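Long-range contacts in glutamine amidotransferase type-2 domain-containing protein (Pseudomonas aeruginosa PAO1, PDB 1TE5), which probably hydrolyses glutamine, as class-II amidotransferases of the N-terminal nucleophile fold do, and transfers the ammonia to an acceptor that is not known: residues D14-T20 with D206-H212; I38-E42 with F67-T73; D113-K117 with A131-D135; P118-R122 with L137-R142. All coordinates share one frame; numbering follows the deposited sequence.

In the fold
Interactions 1 and 2 belong to the beta-rich part of the fold, and interactions 3 and 4 hold one loop to helix 128-143. Interaction 2 is buried, built on aromatic and aliphatic packing. Interaction 1 is partly buried: it pairs two strands by backbone bonds, with one apolar and one mostly polar face. The two touch through the Asp14-Lys70 salt bridge and through Phe17 on Ile38. Interactions 3 and 4 lie nearer the surface and use successive parts of loop 113-122 and the same helix. In interaction 3 a ring edge and a proline meet alanines and Asp135; in interaction 4 two rings pack on Leu137, Asn138 and Arg141. Interactions 2 and 4 also reach the second subunit.

Interaction 1 (D14-T20 with D206-H212); sequences DIVFSFT and DLTVDFH
Strands 16-19 and 207-211 run antiparallel, their directions 162° apart, with Val16-Asp210 and Ser18-Thr208 as hydrogen-bonded pairs. Val16 N donates to Asp210 O at 3.2 Å, and Asp210 N bonds back to Val16 O. Ser18 N lies 2.8 Å from Thr208 O, and Thr208 N returns a bond to Ser18 O. Thr20 N adds a bond to Asp206 O, reaching it from above the carbonyl plane. Phe17-Val209 and Phe19-Leu207 are the non-hydrogen-bonded pairs, and their side chains share one face. Leu207 bridges the two rings there. With CG anti to the backbone N (chi1 169°), its CD1 sits over the centre of the Phe19 ring, 4.0 Å from the centroid. The same methyl meets the edge of the Phe17 ring. Further along, Ile15 CG2 and Val209 CG2 are tightly packed at 3.4 Å. These are the two inner strands of a four-stranded antiparallel sheet, flanked by strands 70-71 and 200-203. Its apolar face packs on strand 4-9, where Ile15 meets Met7 and Phe17 meets Leu5. On the other face Val16 CG2 touches Asp210 CB at 3.3 Å, while Asp210 OD2 forms a salt bridge with Arg201. At one end His212 ND1 makes a weak bond of 3.3 Å to Asp14 OD2. The stronger partner of Asp14 is Lys70. A water joins Asp14 O to His212 N.

Interaction 2 (I38-E42 with F67-T73); sequences IAFYE and FPIKSET
The contact lies at a corner between two sheets, where Phe40 and Tyr41 of strand 35-42 meet the chain from Phe67 to Thr73. Tyr41 N donates to Thr73 O at 3.1 Å. The carbonyl oxygen of Thr73 also lies in plane at the edge of the Tyr41 ring, and Thr73 CB rests 3.6 Å from Tyr41 CD1. Phe40 has the largest share of the packing. Its CG stands between the backbone N and the carbonyl carbon (chi1 60°), which lays the ring across Ile69. Ile69 CG2 is over the centre of that ring, 3.6 Å from the centroid. At the ring's far end Phe40 CZ meets Phe67 CE2 at 3.4 Å, with the two ring planes 48° apart. Strand 70-71 belongs to the small four-stranded sheet. The chain turns at Glu72 and goes on as strand 73-80, the neighbour of 35-42 in the seven-stranded sheet. Phe40 packs on the residues leading into this turn. Ser71 OG is buried here, 3.3 Å from Phe40 CB, and has no polar partner in the model. Glu42 OE1 lies at the edge of the Phe67 ring, its carboxylate nearly coplanar with it, and forms a salt bridge with Arg47. Water links Glu42 OE1 to Lys70 O, and another water links Tyr41 O to Glu72 N. Glu42 and Phe67 also pack on Leu53 and Pro52 of the second subunit.

Interaction 3 (D113-K117 with A131-D135); sequences DFQPK and AAFCD
Phe114 and Asp135 both hold CG anti to the backbone N, with chi1 of -169° and -173°, and this extends each side chain toward the other segment. The Phe114 ring ends against the helix backbone. Its CE1 comes within 3.7 Å of Ala132 CA and 3.9 Å of Ala132 CB. Ala131 C sits at the edge of the ring, near its plane. One face of the ring is covered by Pro116 CD, 3.6 Å above the plane and offset toward the rim, so the phenyl and the proline form one apolar patch. Pro116 CG adds to the patch, 4.3 Å from Ala131 CB. This is loop-on-helix packing. The loop follows strand 101-108 and folds back over helix 128-143, the element it leads into. The small side chains of Ala131 and Ala132 are consistent with the ring's close approach to the helix backbone. Tyr164 of helix 150-165 meets the Phe114 ring steeply, with planes at about 85°. Asp135 lies one helical turn on from Ala131, whose O accepts its N-H at 3.1 Å. Asp135 OD1 touches Pro116 CB at 3.2 Å. Its OD2 is held by Tyr164 OH and by a salt bridge to Arg139. Lys117 NZ is 4.8 Å from Asp135 OD1, too far to touch, though the opposite charges may still attract weakly. Lys117 N is buried by the contact and has no partner in the model.

Interaction 4 (P118-R122 with L137-R142); sequences PGFYR and LNRVRR
Tyr121 lays one ring face over Leu137, whose CD1 stands 4.0 Å above the ring plane near its centre. Leu137 CB is over the same ring, offset, 3.5 Å from Tyr121 CD1. The two side chains cross at about a right angle. Tyr121 CG is anti to the carbonyl carbon (chi1 -61°), and from there the ring runs along the helix surface toward Arg141. Tyr121 OH ends 3.7 Å from Arg141 NH2, but the hydrogen bond of this hydroxyl goes to Glu97 O. Asn138 reaches in beside the two aromatic residues. Its amide lies at the edge of the Tyr121 ring, the planes only 25° apart, and stands steeply to the Phe120 ring at 78°. In this loop-on-helix packing, the loop before helix 128-143 sets Tyr121 and Phe120 next to the Asn138 amide. Phe120 packs on Arg141, one turn on from Leu137. Arg141 CG sits over a face of its ring, 4.0 Å from Phe120 CE2, and the backbone O of Asn138 lies in plane at the ring's edge. Arg141 is bent beyond CG, and its guanidinium plane is steeply inclined to the Phe120 ring. The contact also forms part of the dimer interface. Phe120 O accepts a hydrogen bond from Arg141 of the second subunit, whose Phe120 ring meets Tyr121. Arg122 forms a salt bridge with Glu146 of that subunit.

Interaction 1 (D14-T20 with D206-H212)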
# COMPACT_ATOMS: atom_id res chain seq x y z
N ASP A 14 -20.33 0.70 2.10
CA ASP A 14 -19.71 1.76 2.90
C ASP A 14 -19.28 1.29 4.28
O ASP A 14 -19.98 0.50 4.92
CB ASP A 14 -20.68 2.93 3.06
CG ASP A 14 -20.92 3.67 1.77
OD1 ASP A 14 -19.93 4.11 1.15
OD2 ASP A 14 -22.11 3.81 1.39
N ILE A 15 -18.14 1.79 4.73
CA ILE A 15 -17.58 1.49 6.05
C ILE A 15 -16.89 2.76 6.56
O ILE A 15 -15.84 3.14 6.03
CB ILE A 15 -16.53 0.37 6.00
CG1 ILE A 15 -17.07 -0.86 5.31
CG2 ILE A 15 -16.11 -0.02 7.41
CD1 ILE A 15 -16.12 -2.02 5.33
N VAL A 16 -17.47 3.44 7.54
CA VAL A 16 -16.83 4.63 8.06
C VAL A 16 -16.10 4.36 9.37
O VAL A 16 -16.68 3.85 10.33
CB VAL A 16 -17.81 5.82 8.24
CG1 VAL A 16 -18.60 6.06 6.98
CG2 VAL A 16 -18.73 5.57 9.41
N PHE A 17 -14.79 4.57 9.35
CA PHE A 17 -14.00 4.39 10.55
C PHE A 17 -13.88 5.75 11.19
O PHE A 17 -13.56 6.73 10.52
CB PHE A 17 -12.60 3.87 10.23
CG PHE A 17 -12.56 2.41 9.95
CD1 PHE A 17 -12.92 1.93 8.69
CD2 PHE A 17 -12.15 1.51 10.93
CE1 PHE A 17 -12.88 0.56 8.41
CE2 PHE A 17 -12.10 0.14 10.66
CZ PHE A 17 -12.47 -0.34 9.40
N SER A 18 -14.17 5.80 12.49
CA SER A 18 -14.06 7.02 13.25
C SER A 18 -13.21 6.72 14.46
O SER A 18 -13.64 6.00 15.36
CB SER A 18 -15.44 7.52 13.71
OG SER A 18 -16.25 7.97 12.63
N PHE A 19 -11.94 7.12 14.40
CA PHE A 19 -11.05 6.94 15.54
C PHE A 19 -11.35 8.09 16.50
O PHE A 19 -11.35 9.26 16.09
CB PHE A 19 -9.59 6.99 15.12
CG PHE A 19 -9.09 5.72 14.52
CD1 PHE A 19 -8.49 4.75 15.32
CD2 PHE A 19 -9.22 5.48 13.16
CE1 PHE A 19 -8.03 3.56 14.77
CE2 PHE A 19 -8.77 4.29 12.59
CZ PHE A 19 -8.17 3.32 13.40
N THR A 20 -11.74 7.76 17.73
CA THR A 20 -11.99 8.81 18.70
C THR A 20 -10.63 9.47 18.93
O THR A 20 -9.63 8.76 19.13
CB THR A 20 -12.53 8.26 20.06
OG1 THR A 20 -13.84 7.68 19.89
CG2 THR A 20 -12.63 9.38 21.11
N ASP A 206 -12.39 3.20 21.71
CA ASP A 206 -11.82 4.40 21.04
C ASP A 206 -11.95 4.24 19.55
O ASP A 206 -11.09 4.78 18.83
CB ASP A 206 -10.32 4.55 21.39
CG ASP A 206 -10.08 4.91 22.85
OD1 ASP A 206 -10.57 5.97 23.27
OD2 ASP A 206 -9.47 4.09 23.56
N LEU A 207 -13.05 3.62 19.10
CA LEU A 207 -13.27 3.44 17.67
C LEU A 207 -14.74 3.21 17.37
O LEU A 207 -15.47 2.67 18.19
CB LEU A 207 -12.47 2.23 17.17
CG LEU A 207 -12.78 1.75 15.75
CD1 LEU A 207 -12.10 2.64 14.72
CD2 LEU A 207 -12.34 0.30 15.58
N THR A 208 -15.15 3.59 16.17
CA THR A 208 -16.53 3.42 15.72
C THR A 208 -16.54 3.16 14.22
O THR A 208 -15.95 3.90 13.44
CB THR A 208 -17.37 4.69 15.99
OG1 THR A 208 -17.82 4.70 17.35
CG2 THR A 208 -18.57 4.75 15.07
N VAL A 209 -17.19 2.08 13.81
CA VAL A 209 -17.29 1.77 12.39
C VAL A 209 -18.76 1.63 12.07
O VAL A 209 -19.45 0.75 12.56
CB VAL A 209 -16.48 0.51 12.00
CG1 VAL A 209 -16.53 -0.54 13.09
CG2 VAL A 209 -16.98 -0.04 10.69
N ASP A 210 -19.26 2.58 11.29
CA ASP A 210 -20.66 2.61 10.92
C ASP A 210 -20.94 1.97 9.58
O ASP A 210 -20.16 2.11 8.64
CB ASP A 210 -21.20 4.04 10.89
CG ASP A 210 -21.14 4.71 12.24
OD1 ASP A 210 -20.20 5.50 12.47
OD2 ASP A 210 -22.04 4.45 13.07
N PHE A 211 -22.10 1.32 9.51
CA PHE A 211 -22.58 0.65 8.31
C PHE A 211 -23.93 1.26 7.96
O PHE A 211 -24.70 1.64 8.85
CB PHE A 211 -22.71 -0.85 8.56
CG PHE A 211 -21.39 -1.56 8.68
CD1 PHE A 211 -20.78 -1.72 9.92
CD2 PHE A 211 -20.76 -2.07 7.56
CE1 PHE A 211 -19.56 -2.38 10.03
CE2 PHE A 211 -19.53 -2.74 7.66
CZ PHE A 211 -18.94 -2.90 8.90
N HIS A 212 -24.20 1.40 6.67
CA HIS A 212 -25.45 1.99 6.21
C HIS A 212 -26.51 0.94 5.90
O HIS A 212 -26.37 -0.22 6.27
CB HIS A 212 -25.21 2.87 4.96
CG HIS A 212 -24.24 3.99 5.19
ND1 HIS A 212 -23.68 4.71 4.16
CD2 HIS A 212 -23.73 4.51 6.33
CE1 HIS A 212 -22.86 5.63 4.65
NE2 HIS A 212 -22.87 5.53 5.97
O HOH W 1 -22.86 -0.18 4.47

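Interaction 2 (I38-E42 with F67-T73)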
# COMPACT_ATOMS: atom_id res chain seq x y z
N ILE A 38 -5.73 -0.89 8.12
CA ILE A 38 -6.96 -1.18 7.40
C ILE A 38 -6.67 -1.25 5.91
O ILE A 38 -6.25 -0.27 5.30
CB ILE A 38 -8.01 -0.07 7.64
CG1 ILE A 38 -8.34 0.03 9.13
CG2 ILE A 38 -9.26 -0.36 6.83
CD1 ILE A 38 -9.09 1.27 9.51
N ALA A 39 -6.85 -2.44 5.35
CA ALA A 39 -6.65 -2.67 3.93
C ALA A 39 -7.99 -3.06 3.36
O ALA A 39 -8.79 -3.70 4.02
CB ALA A 39 -5.64 -3.77 3.72
N PHE A 40 -8.28 -2.58 2.16
CA PHE A 40 -9.53 -2.92 1.49
C PHE A 40 -9.35 -2.90 -0.02
O PHE A 40 -8.38 -2.34 -0.52
CB PHE A 40 -10.68 -2.01 1.95
CG PHE A 40 -10.47 -0.56 1.67
CD1 PHE A 40 -11.00 0.03 0.53
CD2 PHE A 40 -9.77 0.23 2.58
CE1 PHE A 40 -10.84 1.41 0.28
CE2 PHE A 40 -9.60 1.60 2.35
CZ PHE A 40 -10.14 2.19 1.20
N TYR A 41 -10.27 -3.54 -0.74
CA TYR A 41 -10.16 -3.62 -2.18
C TYR A 41 -11.11 -2.78 -3.00
O TYR A 41 -12.24 -2.53 -2.61
CB TYR A 41 -10.28 -5.08 -2.61
CG TYR A 41 -9.20 -5.95 -2.03
CD1 TYR A 41 -9.26 -6.36 -0.70
CD2 TYR A 41 -8.12 -6.35 -2.80
CE1 TYR A 41 -8.26 -7.16 -0.15
CE2 TYR A 41 -7.12 -7.14 -2.27
CZ TYR A 41 -7.19 -7.55 -0.94
OH TYR A 41 -6.20 -8.33 -0.42
N GLU A 42 -10.63 -2.38 -4.17
CA GLU A 42 -11.38 -1.58 -5.13
C GLU A 42 -11.15 -2.24 -6.48
O GLU A 42 -10.40 -1.77 -7.35
CB GLU A 42 -10.80 -0.18 -5.17
CG GLU A 42 -11.80 0.94 -5.34
CD GLU A 42 -11.24 2.28 -4.90
OE1 GLU A 42 -11.20 2.54 -3.67
OE2 GLU A 42 -10.84 3.08 -5.77
N PHE A 67 -11.54 9.40 3.83
CA PHE A 67 -11.72 8.67 2.57
C PHE A 67 -13.06 7.94 2.52
O PHE A 67 -13.37 7.13 3.39
CB PHE A 67 -10.58 7.66 2.39
CG PHE A 67 -10.62 6.91 1.09
CD1 PHE A 67 -9.98 7.39 -0.04
CD2 PHE A 67 -11.33 5.71 0.98
CE1 PHE A 67 -10.04 6.71 -1.26
CE2 PHE A 67 -11.39 5.02 -0.23
CZ PHE A 67 -10.75 5.52 -1.35
N PRO A 68 -13.90 8.24 1.51
CA PRO A 68 -15.19 7.53 1.43
C PRO A 68 -14.88 6.11 0.97
O PRO A 68 -14.60 5.88 -0.20
CB PRO A 68 -15.94 8.31 0.34
CG PRO A 68 -15.35 9.68 0.44
CD PRO A 68 -13.88 9.39 0.59
N ILE A 69 -14.81 5.19 1.93
CA ILE A 69 -14.52 3.79 1.66
C ILE A 69 -15.76 3.02 1.21
O ILE A 69 -16.85 3.21 1.75
CB ILE A 69 -13.93 3.10 2.91
CG1 ILE A 69 -12.66 3.82 3.38
CG2 ILE A 69 -13.63 1.64 2.62
CD1 ILE A 69 -12.02 3.21 4.60
N LYS A 70 -15.58 2.14 0.23
CA LYS A 70 -16.67 1.33 -0.29
C LYS A 70 -16.08 0.11 -1.00
O LYS A 70 -15.65 0.20 -2.15
CB LYS A 70 -17.51 2.15 -1.26
CG LYS A 70 -18.86 1.55 -1.59
CD LYS A 70 -19.53 2.25 -2.76
CE LYS A 70 -19.97 3.67 -2.41
NZ LYS A 70 -21.14 3.70 -1.48
N SER A 71 -16.05 -1.03 -0.30
CA SER A 71 -15.50 -2.26 -0.86
C SER A 71 -16.23 -3.54 -0.46
O SER A 71 -17.20 -3.51 0.30
CB SER A 71 -14.03 -2.39 -0.50
OG SER A 71 -13.82 -2.25 0.89
N GLU A 72 -15.80 -4.65 -1.06
CA GLU A 72 -16.38 -5.96 -0.79
C GLU A 72 -15.50 -6.75 0.16
O GLU A 72 -15.96 -7.70 0.78
CB GLU A 72 -16.55 -6.75 -2.08
CG GLU A 72 -17.45 -6.09 -3.10
CD GLU A 72 -17.76 -6.99 -4.29
OE1 GLU A 72 -18.94 -7.06 -4.68
OE2 GLU A 72 -16.84 -7.62 -4.84
N THR A 73 -14.23 -6.35 0.28
CA THR A 73 -13.28 -7.04 1.14
C THR A 73 -12.43 -6.08 1.97
O THR A 73 -11.67 -5.27 1.43
CB THR A 73 -12.33 -7.95 0.31
OG1 THR A 73 -13.11 -8.75 -0.59
CG2 THR A 73 -11.52 -8.86 1.22
O HOH W 2 -13.97 -4.69 -3.24
O HOH W 3 -13.87 2.77 -2.21

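Interaction 3 (D113-K117 with A131-D135)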
# COMPACT_ATOMS: atom_id res chain seq x y z
N ASP A 113 9.23 -19.76 19.36
CA ASP A 113 10.20 -20.57 18.63
C ASP A 113 9.76 -20.80 17.18
O ASP A 113 9.70 -21.94 16.70
CB ASP A 113 10.42 -21.90 19.34
CG ASP A 113 11.63 -22.66 18.81
OD1 ASP A 113 11.45 -23.64 18.06
OD2 ASP A 113 12.77 -22.27 19.16
N PHE A 114 9.41 -19.71 16.50
CA PHE A 114 8.97 -19.78 15.12
C PHE A 114 10.13 -19.37 14.24
O PHE A 114 10.60 -18.23 14.30
CB PHE A 114 7.77 -18.85 14.90
CG PHE A 114 7.09 -19.04 13.58
CD1 PHE A 114 7.02 -18.00 12.67
CD2 PHE A 114 6.54 -20.28 13.24
CE1 PHE A 114 6.41 -18.18 11.43
CE2 PHE A 114 5.93 -20.47 12.00
CZ PHE A 114 5.87 -19.42 11.10
N GLN A 115 10.59 -20.30 13.40
CA GLN A 115 11.74 -20.05 12.52
C GLN A 115 11.61 -20.71 11.14
O GLN A 115 12.42 -21.57 10.77
CB GLN A 115 13.02 -20.53 13.22
CG GLN A 115 12.84 -21.73 14.18
CD GLN A 115 12.40 -23.02 13.49
OE1 GLN A 115 13.21 -23.94 13.31
NE2 GLN A 115 11.11 -23.11 13.14
N PRO A 116 10.66 -20.25 10.32
CA PRO A 116 10.44 -20.80 8.98
C PRO A 116 11.67 -20.70 8.08
O PRO A 116 12.48 -19.79 8.24
CB PRO A 116 9.29 -19.95 8.45
CG PRO A 116 9.54 -18.63 9.09
CD PRO A 116 9.86 -19.02 10.51
N LYS A 117 11.81 -21.65 7.16
CA LYS A 117 12.93 -21.65 6.23
C LYS A 117 12.74 -20.53 5.21
O LYS A 117 11.70 -20.44 4.56
CB LYS A 117 13.01 -22.98 5.49
CG LYS A 117 12.97 -24.20 6.39
CD LYS A 117 12.81 -25.48 5.57
CE LYS A 117 11.59 -25.40 4.66
NZ LYS A 117 10.35 -25.10 5.43
N ALA A 131 6.57 -13.09 9.15
CA ALA A 131 7.37 -14.27 8.86
C ALA A 131 6.41 -15.42 8.54
O ALA A 131 6.69 -16.26 7.68
CB ALA A 131 8.24 -14.62 10.05
N ALA A 132 5.28 -15.44 9.24
CA ALA A 132 4.25 -16.45 9.05
C ALA A 132 3.55 -16.23 7.72
O ALA A 132 3.21 -17.19 7.03
CB ALA A 132 3.23 -16.40 10.18
N PHE A 133 3.30 -14.96 7.38
CA PHE A 133 2.64 -14.60 6.13
C PHE A 133 3.44 -15.07 4.91
O PHE A 133 2.90 -15.67 3.98
CB PHE A 133 2.44 -13.08 6.05
CG PHE A 133 1.70 -12.62 4.82
CD1 PHE A 133 1.92 -11.35 4.30
CD2 PHE A 133 0.77 -13.45 4.19
CE1 PHE A 133 1.22 -10.90 3.17
CE2 PHE A 133 0.06 -13.02 3.06
CZ PHE A 133 0.29 -11.73 2.55
N CYS A 134 4.71 -14.70 4.90
CA CYS A 134 5.61 -15.07 3.82
C CYS A 134 5.73 -16.58 3.70
O CYS A 134 5.64 -17.11 2.60
CB CYS A 134 6.98 -14.45 4.04
SG CYS A 134 6.95 -12.67 3.94
N ASP A 135 5.91 -17.26 4.83
CA ASP A 135 6.05 -18.71 4.84
C ASP A 135 4.83 -19.39 4.23
O ASP A 135 4.96 -20.32 3.43
CB ASP A 135 6.27 -19.22 6.27
CG ASP A 135 6.58 -20.71 6.31
OD1 ASP A 135 7.69 -21.10 5.89
OD2 ASP A 135 5.72 -21.48 6.76

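Interaction 4 (P118-R122 with L137-R142)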
# COMPACT_ATOMS: atom_id res chain seq x y z
N PRO A 118 13.75 -19.65 5.07
CA PRO A 118 13.70 -18.53 4.12
C PRO A 118 13.35 -19.02 2.72
O PRO A 118 13.87 -20.04 2.27
CB PRO A 118 15.12 -17.98 4.19
CG PRO A 118 15.49 -18.23 5.60
CD PRO A 118 15.03 -19.65 5.80
N GLY A 119 12.47 -18.29 2.05
CA GLY A 119 12.05 -18.69 0.72
C GLY A 119 11.87 -17.53 -0.22
O GLY A 119 12.55 -16.52 -0.08
N PHE A 120 10.99 -17.72 -1.20
CA PHE A 120 10.67 -16.71 -2.22
C PHE A 120 10.33 -15.37 -1.57
O PHE A 120 10.85 -14.32 -1.96
CB PHE A 120 9.46 -17.14 -3.05
CG PHE A 120 9.53 -18.56 -3.58
CD1 PHE A 120 10.41 -18.89 -4.62
CD2 PHE A 120 8.68 -19.55 -3.05
CE1 PHE A 120 10.43 -20.19 -5.14
CE2 PHE A 120 8.69 -20.85 -3.56
CZ PHE A 120 9.57 -21.18 -4.61
N TYR A 121 9.35 -15.41 -0.68
CA TYR A 121 8.90 -14.23 0.04
C TYR A 121 9.70 -14.07 1.33
O TYR A 121 9.93 -15.04 2.05
CB TYR A 121 7.41 -14.33 0.36
CG TYR A 121 6.51 -14.43 -0.85
CD1 TYR A 121 6.12 -15.68 -1.36
CD2 TYR A 121 6.03 -13.29 -1.49
CE1 TYR A 121 5.28 -15.78 -2.46
CE2 TYR A 121 5.18 -13.38 -2.59
CZ TYR A 121 4.81 -14.63 -3.07
OH TYR A 121 3.98 -14.74 -4.16
N ARG A 122 10.12 -12.85 1.60
CA ARG A 122 10.88 -12.57 2.81
C ARG A 122 10.25 -11.38 3.53
O ARG A 122 9.74 -10.45 2.90
CB ARG A 122 12.34 -12.25 2.46
CG ARG A 122 13.07 -13.36 1.72
CD ARG A 122 14.54 -13.03 1.60
NE ARG A 122 15.27 -13.99 0.77
CZ ARG A 122 15.54 -15.24 1.12
NH1 ARG A 122 16.21 -16.03 0.29
NH2 ARG A 122 15.13 -15.71 2.29
N LEU A 137 2.84 -18.10 2.20
CA LEU A 137 2.87 -17.71 0.80
C LEU A 137 3.84 -18.60 0.03
O LEU A 137 3.60 -18.89 -1.14
CB LEU A 137 3.27 -16.24 0.66
CG LEU A 137 2.18 -15.19 0.91
CD1 LEU A 137 2.78 -13.81 0.86
CD2 LEU A 137 1.08 -15.32 -0.11
N ASN A 138 4.91 -19.02 0.69
CA ASN A 138 5.92 -19.87 0.07
C ASN A 138 5.40 -21.28 -0.16
O ASN A 138 5.78 -21.95 -1.12
CB ASN A 138 7.19 -19.92 0.92
CG ASN A 138 7.96 -18.62 0.90
OD1 ASN A 138 8.83 -18.38 1.74
ND2 ASN A 138 7.67 -17.78 -0.09
N ARG A 139 4.55 -21.73 0.76
CA ARG A 139 3.95 -23.06 0.68
C ARG A 139 2.91 -23.10 -0.42
O ARG A 139 2.70 -24.14 -1.04
CB ARG A 139 3.29 -23.41 2.00
CG ARG A 139 4.22 -23.41 3.18
CD ARG A 139 3.42 -23.60 4.44
NE ARG A 139 4.27 -23.75 5.61
CZ ARG A 139 4.07 -24.65 6.57
NH1 ARG A 139 4.89 -24.72 7.60
NH2 ARG A 139 3.03 -25.48 6.48
N VAL A 140 2.19 -22.00 -0.59
CA VAL A 140 1.17 -21.91 -1.63
C VAL A 140 1.85 -21.81 -2.99
O VAL A 140 1.40 -22.42 -3.95
CB VAL A 140 0.20 -20.69 -1.41
CG1 VAL A 140 -0.76 -20.53 -2.58
CG2 VAL A 140 -0.60 -20.88 -0.15
N ARG A 141 2.92 -21.03 -3.07
CA ARG A 141 3.65 -20.84 -4.32
C ARG A 141 4.37 -22.13 -4.75
O ARG A 141 4.44 -22.44 -5.94
CB ARG A 141 4.64 -19.67 -4.20
CG ARG A 141 5.51 -19.44 -5.45
CD ARG A 141 5.38 -18.03 -6.06
NE ARG A 141 5.13 -17.98 -7.50
CZ ARG A 141 4.18 -17.25 -8.09
NH1 ARG A 141 4.04 -17.27 -9.41
NH2 ARG A 141 3.35 -16.51 -7.36
N ARG A 142 4.89 -22.89 -3.79
CA ARG A 142 5.59 -24.13 -4.09
C ARG A 142 4.61 -25.21 -4.56
O ARG A 142 4.85 -25.87 -5.57
CB ARG A 142 6.37 -24.62 -2.87
CG ARG A 142 7.54 -25.53 -3.21
CD ARG A 142 8.42 -25.75 -1.99
NE ARG A 142 9.52 -26.68 -2.26
CZ ARG A 142 9.37 -28.00 -2.40
NH1 ARG A 142 10.43 -28.77 -2.64
NH2 ARG A 142 8.17 -28.56 -2.29